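Local atomic coordinates of putative phophotriesterase (Proteus mirabilis, PDB entry 3RHG), a protein that probably hydrolyses ester bonds, as a zinc-binding member of the phosphotriesterase family in the amidohydrolase superfamily. Residues L250-I255 against E275-L280; M271-A276 against N314-L319; M243-V248 against R283-Q288. One frame throughout, in Å; residues are numbered along the deposited sequence. Where two conformers were deposited one is given.

Interaction 1 (L250-I255 against E275-L280); sequences LEFDMI and EAVATL. With BEZ (benzoic acid), chain D.
Strand 250-252 runs nearly antiparallel to the helical segment 275-280, their axes 149° apart and 10.9 Å from each other at closest approach, with F252 and V277 facing each other across the gap. F252 carries most of the contact from the strand side. Its CG lies beside the backbone N and anti to the carbonyl carbon (chi1 -69°), which carries the ring toward the helix, where CG2 of V277 sits over the middle of one face. This CH-pi contact is nearly perpendicular: V277 CG2 is 3.9 Å from the F252 ring centroid and 9° off the ring normal. Valine suits the site because its branch at CB offers a methyl group close to the helix backbone. One turn along, L280 reaches the far end of the ring, its CD1 3.8 Å from F252 CZ. A276 adds a methyl group, with CB 4.2 Å from F252 CE1, oblique to the ring. In the (beta/alpha)8 barrel of this family, this is the seventh strand packing against the helix that follows it, in the beta-alpha-beta unit completed by strand 289-291. L250, two residues before F252 and on the same side of the strand, extends the apolar layer more loosely: its CD1 is 4.5 Å from CD1 of L280. Q240 of helix 237-245 and I289 also pack against F252. Past the strand the chain turns to the active site, where D253 hydrogen-bonds the zinc ligand H229 and M254 lines the benzoic acid pocket, its CE 3.8 Å from ligand atom C4.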
loop_
_atom_site.group_PDB
_atom_site.type_symbol
_atom_site.label_atom_id
_atom_site.label_comp_id
_atom_site.label_asym_id
_atom_site.label_seq_id
_atom_site.Cartn_x
_atom_site.Cartn_y
_atom_site.Cartn_z
ATOM N N LEU A 250 11.359 -15.381 -15.127
ATOM C CA LEU A 250 11.315 -14.208 -14.267
ATOM C C LEU A 250 10.263 -14.443 -13.203
ATOM O O LEU A 250 9.118 -14.750 -13.515
ATOM C CB LEU A 250 11.000 -12.918 -15.048
ATOM C CG LEU A 250 12.105 -12.460 -16.009
ATOM C CD1 LEU A 250 11.749 -11.061 -16.567
ATOM C CD2 LEU A 250 13.467 -12.424 -15.336
ATOM N N GLU A 251 10.648 -14.275 -11.945
ATOM C CA GLU A 251 9.731 -14.479 -10.840
ATOM C C GLU A 251 9.370 -13.141 -10.209
ATOM O O GLU A 251 10.254 -12.381 -9.761
ATOM C CB GLU A 251 10.377 -15.390 -9.797
ATOM C CG GLU A 251 9.555 -15.610 -8.544
ATOM C CD GLU A 251 10.246 -16.604 -7.644
ATOM O OE1 GLU A 251 11.048 -16.206 -6.747
ATOM O OE2 GLU A 251 10.029 -17.804 -7.872
ATOM N N PHE A 252 8.072 -12.843 -10.210
ATOM C CA PHE A 252 7.507 -11.677 -9.565
ATOM C C PHE A 252 6.993 -12.188 -8.252
ATOM O O PHE A 252 5.862 -12.678 -8.157
ATOM C CB PHE A 252 6.392 -11.058 -10.426
ATOM C CG PHE A 252 6.903 -10.409 -11.690
ATOM C CD1 PHE A 252 7.038 -9.026 -11.773
ATOM C CD2 PHE A 252 7.263 -11.188 -12.789
ATOM C CE1 PHE A 252 7.529 -8.421 -12.945
ATOM C CE2 PHE A 252 7.743 -10.611 -13.966
ATOM C CZ PHE A 252 7.868 -9.218 -14.056
ATOM N N ASP A 253 7.849 -12.134 -7.237
ATOM C CA ASP A 253 7.534 -12.759 -5.965
ATOM C C ASP A 253 7.285 -11.732 -4.849
ATOM O O ASP A 253 7.275 -12.097 -3.668
ATOM C CB ASP A 253 8.673 -13.717 -5.564
ATOM C CG ASP A 253 10.035 -13.087 -5.714
ATOM O OD1 ASP A 253 10.133 -11.887 -5.424
ATOM O OD2 ASP A 253 10.988 -13.763 -6.164
ATOM N N MET A 254 7.036 -10.469 -5.211
ATOM C CA MET A 254 6.808 -9.424 -4.195
ATOM C C MET A 254 5.392 -8.898 -4.331
ATOM O O MET A 254 5.090 -7.757 -3.981
ATOM C CB MET A 254 7.833 -8.304 -4.335
ATOM C CG MET A 254 9.246 -8.825 -4.180
ATOM S SD MET A 254 10.531 -7.698 -4.787
ATOM C CE MET A 254 10.389 -6.343 -3.638
ATOM N N ILE A 255 4.505 -9.748 -4.847
ATOM C CA ILE A 255 3.165 -9.272 -5.156
ATOM C C ILE A 255 2.387 -9.074 -3.878
ATOM O O ILE A 255 2.195 -10.023 -3.111
ATOM C CB ILE A 255 2.451 -10.250 -6.129
ATOM C CG1 ILE A 255 3.178 -10.228 -7.479
ATOM C CG2 ILE A 255 0.950 -9.869 -6.320
ATOM C CD1 ILE A 255 2.686 -11.284 -8.457
ATOM N N GLU A 275 0.508 -4.413 -14.506
ATOM C CA GLU A 275 0.857 -3.877 -15.817
ATOM C C GLU A 275 2.140 -4.504 -16.394
ATOM O O GLU A 275 2.210 -4.805 -17.588
ATOM C CB GLU A 275 1.000 -2.351 -15.761
ATOM C CG GLU A 275 1.188 -1.714 -17.139
ATOM C CD GLU A 275 0.049 -2.039 -18.124
ATOM O OE1 GLU A 275 -1.139 -2.119 -17.712
ATOM O OE2 GLU A 275 0.346 -2.212 -19.327
ATOM N N ALA A 276 3.149 -4.708 -15.553
ATOM C CA ALA A 276 4.397 -5.310 -16.009
ATOM C C ALA A 276 4.126 -6.742 -16.507
ATOM O O ALA A 276 4.563 -7.120 -17.589
ATOM C CB ALA A 276 5.430 -5.337 -14.878
ATOM N N VAL A 277 3.424 -7.538 -15.696
ATOM C CA VAL A 277 3.144 -8.931 -16.052
ATOM C C VAL A 277 2.227 -9.007 -17.279
ATOM O O VAL A 277 2.472 -9.792 -18.203
ATOM C CB VAL A 277 2.561 -9.718 -14.846
ATOM C CG1 VAL A 277 1.972 -11.071 -15.279
ATOM C CG2 VAL A 277 3.632 -9.858 -13.739
ATOM N N ALA A 278 1.198 -8.169 -17.306
ATOM C CA ALA A 278 0.263 -8.160 -18.453
ATOM C C ALA A 278 1.039 -7.838 -19.718
ATOM O O ALA A 278 0.841 -8.473 -20.755
ATOM C CB ALA A 278 -0.864 -7.132 -18.249
ATOM N N THR A 279 1.927 -6.843 -19.642
ATOM C CA THR A 279 2.702 -6.455 -20.830
ATOM C C THR A 279 3.638 -7.577 -21.325
ATOM O O THR A 279 3.746 -7.832 -22.538
ATOM C CB THR A 279 3.430 -5.118 -20.611
ATOM O OG1 THR A 279 2.446 -4.106 -20.351
ATOM C CG2 THR A 279 4.251 -4.715 -21.847
ATOM N N LEU A 280 4.312 -8.252 -20.403
ATOM C CA LEU A 280 5.145 -9.374 -20.783
ATOM C C LEU A 280 4.322 -10.475 -21.451
ATOM O O LEU A 280 4.774 -11.082 -22.409
ATOM C CB LEU A 280 5.881 -9.934 -19.558
ATOM C CG LEU A 280 7.007 -9.042 -19.002
ATOM C CD1 LEU A 280 7.640 -9.725 -17.778
ATOM C CD2 LEU A 280 8.080 -8.742 -20.057
HETATM C C BEZ D . 15.698 -7.100 -0.620
HETATM O O1 BEZ D . 16.527 -7.464 -1.481
HETATM O O2 BEZ D . 16.056 -6.321 0.296
HETATM C C1 BEZ D . 14.282 -7.579 -0.671
HETATM C C2 BEZ D . 13.888 -8.556 -1.589
HETATM C C3 BEZ D . 12.566 -8.999 -1.607
HETATM C C4 BEZ D . 11.637 -8.455 -0.731
HETATM C C5 BEZ D . 12.033 -7.473 0.172
HETATM C C6 BEZ D . 13.353 -7.033 0.213
#

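Interaction 2 (M271-A276 against N314-L319); sequences MDTVEA and NVFLSL
V274 and F316 make the closest approach between these two helices, with V274 CG2 3.5 Å from F316 CE1. The methyl group meets the ring obliquely, and the V274 and F316 side chains lie alongside each other, pointing in opposing directions. The same methyl also touches L319, its CG2 3.7 Å from L319 CB, so one branch of V274 fits between two residues that lie almost one helical turn apart. A beta-branched valine does this well: with CG1 anti to the backbone N (chi1 170°), CG2 stands anti to the carbonyl carbon and lies against both F316 and L319. T273 receives the end of the ring. Its CG2 lies 3.9 Å from F316 CE1, while its carbonyl oxygen lies near the ring plane at the edge, 3.8 Å from F316 CZ. The aromatic side chain has the length needed to bridge from one helix to the other. Segments 271-276 and 314-319 belong to helices that follow the seventh and eighth strands of the (beta/alpha)8 barrel, neighbours in its outer layer, and their axes cross at -51° with a closest approach of 10.3 Å. At the solvent-exposed margin, M271 starts out pointing away from the other helix, but bends at chi2 and chi3 to bring its sulfur back, placing SD 3.9 Å from L319 CD1. The flexible thioether is well suited to such a return. Farther out, V270 packs against both F316 and L319, and F316 also touches L291 of strand 289-291. Y39 and F41 of the second subunit pack on L319 and S318 respectively, bringing this helix into the dimer interface.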
loop_
_atom_site.group_PDB
_atom_site.type_symbol
_atom_site.label_atom_id
_atom_site.label_comp_id
_atom_site.label_asym_id
_atom_site.label_seq_id
_atom_site.Cartn_x
_atom_site.Cartn_y
_atom_site.Cartn_z
ATOM N N MET A 271 -0.689 -2.770 -8.677
ATOM C CA MET A 271 -1.086 -2.344 -10.021
ATOM C C MET A 271 0.115 -2.169 -10.950
ATOM O O MET A 271 0.006 -2.443 -12.142
ATOM C CB MET A 271 -1.936 -1.064 -9.993
ATOM C CG MET A 271 -3.319 -1.244 -9.381
ATOM S SD MET A 271 -4.267 -2.632 -10.045
ATOM C CE MET A 271 -4.570 -2.092 -11.715
ATOM N N ASP A 272 1.256 -1.717 -10.421
ATOM C CA ASP A 272 2.489 -1.631 -11.231
ATOM C C ASP A 272 2.801 -3.016 -11.787
ATOM O O ASP A 272 3.191 -3.178 -12.943
ATOM C CB ASP A 272 3.722 -1.217 -10.391
ATOM C CG ASP A 272 3.746 0.254 -9.998
ATOM O OD1 ASP A 272 3.161 1.108 -10.711
ATOM O OD2 ASP A 272 4.415 0.553 -8.951
ATOM N N THR A 273 2.711 -4.017 -10.925
ATOM C CA THR A 273 3.119 -5.378 -11.316
ATOM C C THR A 273 2.066 -6.029 -12.221
ATOM O O THR A 273 2.408 -6.794 -13.119
ATOM C CB THR A 273 3.432 -6.194 -10.079
ATOM O OG1 THR A 273 4.582 -5.591 -9.465
ATOM C CG2 THR A 273 3.776 -7.645 -10.429
ATOM N N VAL A 274 0.790 -5.698 -12.006
ATOM C CA VAL A 274 -0.259 -6.126 -12.941
ATOM C C VAL A 274 0.113 -5.675 -14.358
ATOM O O VAL A 274 0.081 -6.463 -15.293
ATOM C CB VAL A 274 -1.641 -5.559 -12.548
ATOM C CG1 VAL A 274 -2.679 -5.807 -13.643
ATOM C CG2 VAL A 274 -2.107 -6.178 -11.218
ATOM N N GLU A 275 0.508 -4.413 -14.506
ATOM C CA GLU A 275 0.857 -3.877 -15.817
ATOM C C GLU A 275 2.140 -4.504 -16.394
ATOM O O GLU A 275 2.210 -4.805 -17.588
ATOM C CB GLU A 275 1.000 -2.351 -15.761
ATOM C CG GLU A 275 1.188 -1.714 -17.139
ATOM C CD GLU A 275 0.049 -2.039 -18.124
ATOM O OE1 GLU A 275 -1.139 -2.119 -17.712
ATOM O OE2 GLU A 275 0.346 -2.212 -19.327
ATOM N N ALA A 276 3.149 -4.708 -15.553
ATOM C CA ALA A 276 4.397 -5.310 -16.009
ATOM C C ALA A 276 4.126 -6.742 -16.507
ATOM O O ALA A 276 4.563 -7.120 -17.589
ATOM C CB ALA A 276 5.430 -5.337 -14.878
ATOM N N ASN A 314 -6.039 -15.123 -5.582
ATOM C CA ASN A 314 -7.333 -14.528 -5.469
ATOM C C ASN A 314 -7.461 -13.123 -6.050
ATOM O O ASN A 314 -8.350 -12.883 -6.785
ATOM C CB ASN A 314 -7.744 -14.533 -4.006
ATOM C CG ASN A 314 -9.198 -14.787 -3.808
ATOM O OD1 ASN A 314 -9.905 -15.158 -4.714
ATOM N ND2 ASN A 314 -9.648 -14.574 -2.617
ATOM N N VAL A 315 -6.559 -12.218 -5.722
ATOM C CA VAL A 315 -6.641 -10.851 -6.199
ATOM C C VAL A 315 -5.808 -10.549 -7.428
ATOM O O VAL A 315 -6.295 -10.018 -8.387
ATOM C CB VAL A 315 -6.240 -9.878 -5.104
ATOM C CG1 VAL A 315 -6.202 -8.470 -5.618
ATOM C CG2 VAL A 315 -7.192 -10.018 -3.952
ATOM N N PHE A 316 -4.551 -10.941 -7.410
ATOM C CA PHE A 316 -3.698 -10.633 -8.568
ATOM C C PHE A 316 -4.252 -11.242 -9.879
ATOM O O PHE A 316 -4.285 -10.560 -10.914
ATOM C CB PHE A 316 -2.255 -11.081 -8.330
ATOM C CG PHE A 316 -1.300 -10.578 -9.371
ATOM C CD1 PHE A 316 -0.834 -9.269 -9.313
ATOM C CD2 PHE A 316 -0.858 -11.415 -10.401
ATOM C CE1 PHE A 316 0.055 -8.771 -10.274
ATOM C CE2 PHE A 316 0.043 -10.939 -11.382
ATOM C CZ PHE A 316 0.515 -9.599 -11.298
ATOM N N LEU A 317 -4.685 -12.505 -9.841
ATOM C CA LEU A 317 -5.232 -13.133 -11.052
ATOM C C LEU A 317 -6.513 -12.433 -11.521
ATOM O O LEU A 317 -6.762 -12.354 -12.733
ATOM C CB LEU A 317 -5.464 -14.643 -10.856
ATOM C CG LEU A 317 -4.184 -15.456 -10.571
ATOM C CD1 LEU A 317 -4.479 -16.966 -10.587
ATOM C CD2 LEU A 317 -3.084 -15.132 -11.561
ATOM N N SER A 318 -7.325 -11.931 -10.580
ATOM C CA SER A 318 -8.540 -11.157 -10.928
ATOM C C SER A 318 -8.175 -9.838 -11.584
ATOM O O SER A 318 -8.826 -9.398 -12.544
ATOM C CB SER A 318 -9.391 -10.857 -9.684
ATOM O OG SER A 318 -10.041 -12.020 -9.245
ATOM N N LEU A 319 -7.146 -9.186 -11.046
ATOM C CA LEU A 319 -6.672 -7.956 -11.634
ATOM C C LEU A 319 -6.161 -8.163 -13.062
ATOM O O LEU A 319 -6.396 -7.316 -13.929
ATOM C CB LEU A 319 -5.599 -7.313 -10.745
ATOM C CG LEU A 319 -6.104 -6.787 -9.391
ATOM C CD1 LEU A 319 -4.935 -6.179 -8.558
ATOM C CD2 LEU A 319 -7.253 -5.786 -9.577
#

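Interaction 3 (M243-V248 against R283-Q288); sequences MLDRGV and RGYGNQ
L244 meets Y285 with its CB and one methyl: CB is 3.5 Å from Y285 CD1, and CD1 lies over one face of the ring, 3.9 Å from its centroid and displaced toward the rim. The other methyl turns to Q288, with L244 CD2 3.6 Å from Q288 CB, so the forked leucine serves both partners. Next, D245 takes a hydrogen bond from the phenol, Y285 OH to D245 OD1 at 2.7 Å. The hydroxyl comes on the syn side of the carboxylate, somewhat out of its plane, and the tyrosine thus combines an apolar face with a polar end. In the (beta/alpha)8 barrel, the segments hold the end of helix 237-245 with the turn into strand 249-252, and the turn from helix 270-282 into strand 289-291. G247, with a positive phi of 104°, lets the chain leave the helix; G284 does likewise in a Schellman motif. At V248 the backbone carbonyl is what counts. The extended side chain of Q288 places its amide between two main-chain acceptors: NE2 donates to L244 O at 2.9 Å, almost straight (174°) and on a lone pair, and to V248 O, also at 2.9 Å but more bent. Both NH2 hydrogens are thereby used, which fixes the amide's rotation, and a water donates to Q288 OE1 at 2.7 Å. V248 itself starts away from Q288, its side chain packing on L211 of helix 207-217 and on strand 225-227.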
loop_
_atom_site.group_PDB
_atom_site.type_symbol
_atom_site.label_atom_id
_atom_site.label_comp_id
_atom_site.label_asym_id
_atom_site.label_seq_id
_atom_site.Cartn_x
_atom_site.Cartn_y
_atom_site.Cartn_z
ATOM N N MET A 243 16.433 -10.712 -20.387
ATOM C CA MET A 243 16.612 -11.878 -19.516
ATOM C C MET A 243 15.775 -13.040 -20.025
ATOM O O MET A 243 16.237 -14.176 -20.101
ATOM C CB MET A 243 16.217 -11.550 -18.073
ATOM C CG MET A 243 17.071 -10.471 -17.404
ATOM S SD MET A 243 18.853 -10.800 -17.424
ATOM C CE MET A 243 19.430 -9.725 -18.748
ATOM N N LEU A 244 14.524 -12.752 -20.356
ATOM C CA LEU A 244 13.637 -13.809 -20.847
ATOM C C LEU A 244 14.193 -14.422 -22.125
ATOM O O LEU A 244 14.064 -15.635 -22.364
ATOM C CB LEU A 244 12.234 -13.261 -21.067
ATOM C CG LEU A 244 11.468 -12.852 -19.788
ATOM C CD1 LEU A 244 10.359 -11.820 -20.082
ATOM C CD2 LEU A 244 10.886 -14.076 -19.095
ATOM N N ASP A 245 14.820 -13.592 -22.956
ATOM C CA ASP A 245 15.348 -14.099 -24.222
ATOM C C ASP A 245 16.512 -15.066 -24.000
ATOM O O ASP A 245 16.828 -15.874 -24.877
ATOM C CB ASP A 245 15.761 -12.956 -25.148
ATOM C CG ASP A 245 14.585 -12.261 -25.777
ATOM O OD1 ASP A 245 13.465 -12.819 -25.721
ATOM O OD2 ASP A 245 14.785 -11.159 -26.342
ATOM N N ARG A 246 17.136 -15.000 -22.820
ATOM C CA ARG A 246 18.183 -15.946 -22.467
ATOM C C ARG A 246 17.617 -17.267 -21.941
ATOM O O ARG A 246 18.364 -18.217 -21.675
ATOM C CB ARG A 246 19.211 -15.321 -21.494
ATOM C CG ARG A 246 19.904 -14.102 -22.107
ATOM C CD ARG A 246 21.021 -13.543 -21.232
ATOM N NE ARG A 246 22.131 -14.474 -21.173
ATOM C CZ ARG A 246 23.292 -14.205 -20.584
ATOM N NH1 ARG A 246 23.475 -13.016 -20.005
ATOM N NH2 ARG A 246 24.262 -15.121 -20.578
ATOM N N GLY A 247 16.294 -17.332 -21.799
ATOM C CA GLY A 247 15.641 -18.618 -21.562
ATOM C C GLY A 247 15.183 -18.886 -20.136
ATOM O O GLY A 247 14.558 -19.912 -19.870
ATOM N N VAL A 248 15.485 -17.967 -19.214
ATOM C CA VAL A 248 15.201 -18.187 -17.806
ATOM C C VAL A 248 13.798 -17.728 -17.432
ATOM O O VAL A 248 13.122 -17.049 -18.221
ATOM C CB VAL A 248 16.234 -17.460 -16.897
ATOM C CG1 VAL A 248 17.645 -17.957 -17.234
ATOM C CG2 VAL A 248 16.077 -15.920 -16.989
ATOM N N ARG A 283 3.602 -9.575 -24.893
ATOM C CA ARG A 283 4.828 -9.705 -25.673
ATOM C C ARG A 283 5.182 -11.174 -25.925
ATOM O O ARG A 283 6.163 -11.464 -26.611
ATOM C CB ARG A 283 6.014 -9.005 -24.987
ATOM C CG ARG A 283 5.985 -7.456 -25.038
ATOM C CD ARG A 283 6.563 -6.911 -26.345
ATOM N NE ARG A 283 8.028 -6.924 -26.336
ATOM C CZ ARG A 283 8.786 -5.900 -25.945
ATOM N NH1 ARG A 283 8.218 -4.774 -25.529
ATOM N NH2 ARG A 283 10.112 -6.002 -25.962
ATOM N N GLY A 284 4.389 -12.093 -25.373
ATOM C CA GLY A 284 4.538 -13.509 -25.717
ATOM C C GLY A 284 5.315 -14.336 -24.708
ATOM O O GLY A 284 5.647 -15.491 -24.988
ATOM N N TYR A 285 5.572 -13.765 -23.522
ATOM C CA TYR A 285 6.432 -14.429 -22.539
ATOM C C TYR A 285 5.686 -15.062 -21.369
ATOM O O TYR A 285 6.293 -15.371 -20.324
ATOM C CB TYR A 285 7.445 -13.445 -21.972
ATOM C CG TYR A 285 8.443 -12.915 -22.956
ATOM C CD1 TYR A 285 9.568 -13.669 -23.335
ATOM C CD2 TYR A 285 8.293 -11.636 -23.479
ATOM C CE1 TYR A 285 10.518 -13.153 -24.229
ATOM C CE2 TYR A 285 9.226 -11.113 -24.381
ATOM C CZ TYR A 285 10.331 -11.866 -24.745
ATOM O OH TYR A 285 11.233 -11.329 -25.631
ATOM N N GLY A 286 4.386 -15.284 -21.537
ATOM C CA GLY A 286 3.562 -15.774 -20.441
ATOM C C GLY A 286 4.032 -17.108 -19.878
ATOM O O GLY A 286 3.845 -17.377 -18.703
ATOM N N ASN A 287 4.631 -17.956 -20.711
ATOM C CA ASN A 287 5.072 -19.275 -20.268
ATOM C C ASN A 287 6.420 -19.252 -19.543
ATOM O O ASN A 287 6.988 -20.318 -19.251
ATOM C CB ASN A 287 5.155 -20.232 -21.456
ATOM C CG ASN A 287 3.831 -20.398 -22.171
ATOM O OD1 ASN A 287 2.794 -20.588 -21.546
ATOM N ND2 ASN A 287 3.867 -20.352 -23.496
ATOM N N GLN A 288 6.930 -18.046 -19.258
ATOM C CA GLN A 288 8.225 -17.902 -18.594
ATOM C C GLN A 288 8.110 -17.086 -17.323
ATOM O O GLN A 288 9.118 -16.627 -16.797
ATOM C CB GLN A 288 9.282 -17.247 -19.506
ATOM C CG GLN A 288 9.919 -18.189 -20.471
ATOM C CD GLN A 288 10.881 -17.500 -21.402
ATOM O OE1 GLN A 288 10.525 -17.195 -22.559
ATOM N NE2 GLN A 288 12.106 -17.194 -20.896
HETATM O O HOH W 1 12.156 -17.183 -24.727
#

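All three contacts lie in the last part of the (beta/alpha)8 barrel, interaction 1 on the same side of the chain's centre as each of the others. Interactions 1 and 2 have centres about 8 Å apart and share helix 270-282: strand 249-252 packs on it from within, and helix 311-322 from alongside. They touch directly, I255 and T273 joining the packing around F252 and F316. The centres of interactions 1 and 3 are about 12 Å apart; interaction 3 lies at the opposite end of strand 249-252 from M254, and its segments enclose interaction 1 along the chain. Interactions 2 and 3 alternate in sequence but do not touch, their centres about 18 Å apart. Interaction 1 leads into the active site through D253 and M254.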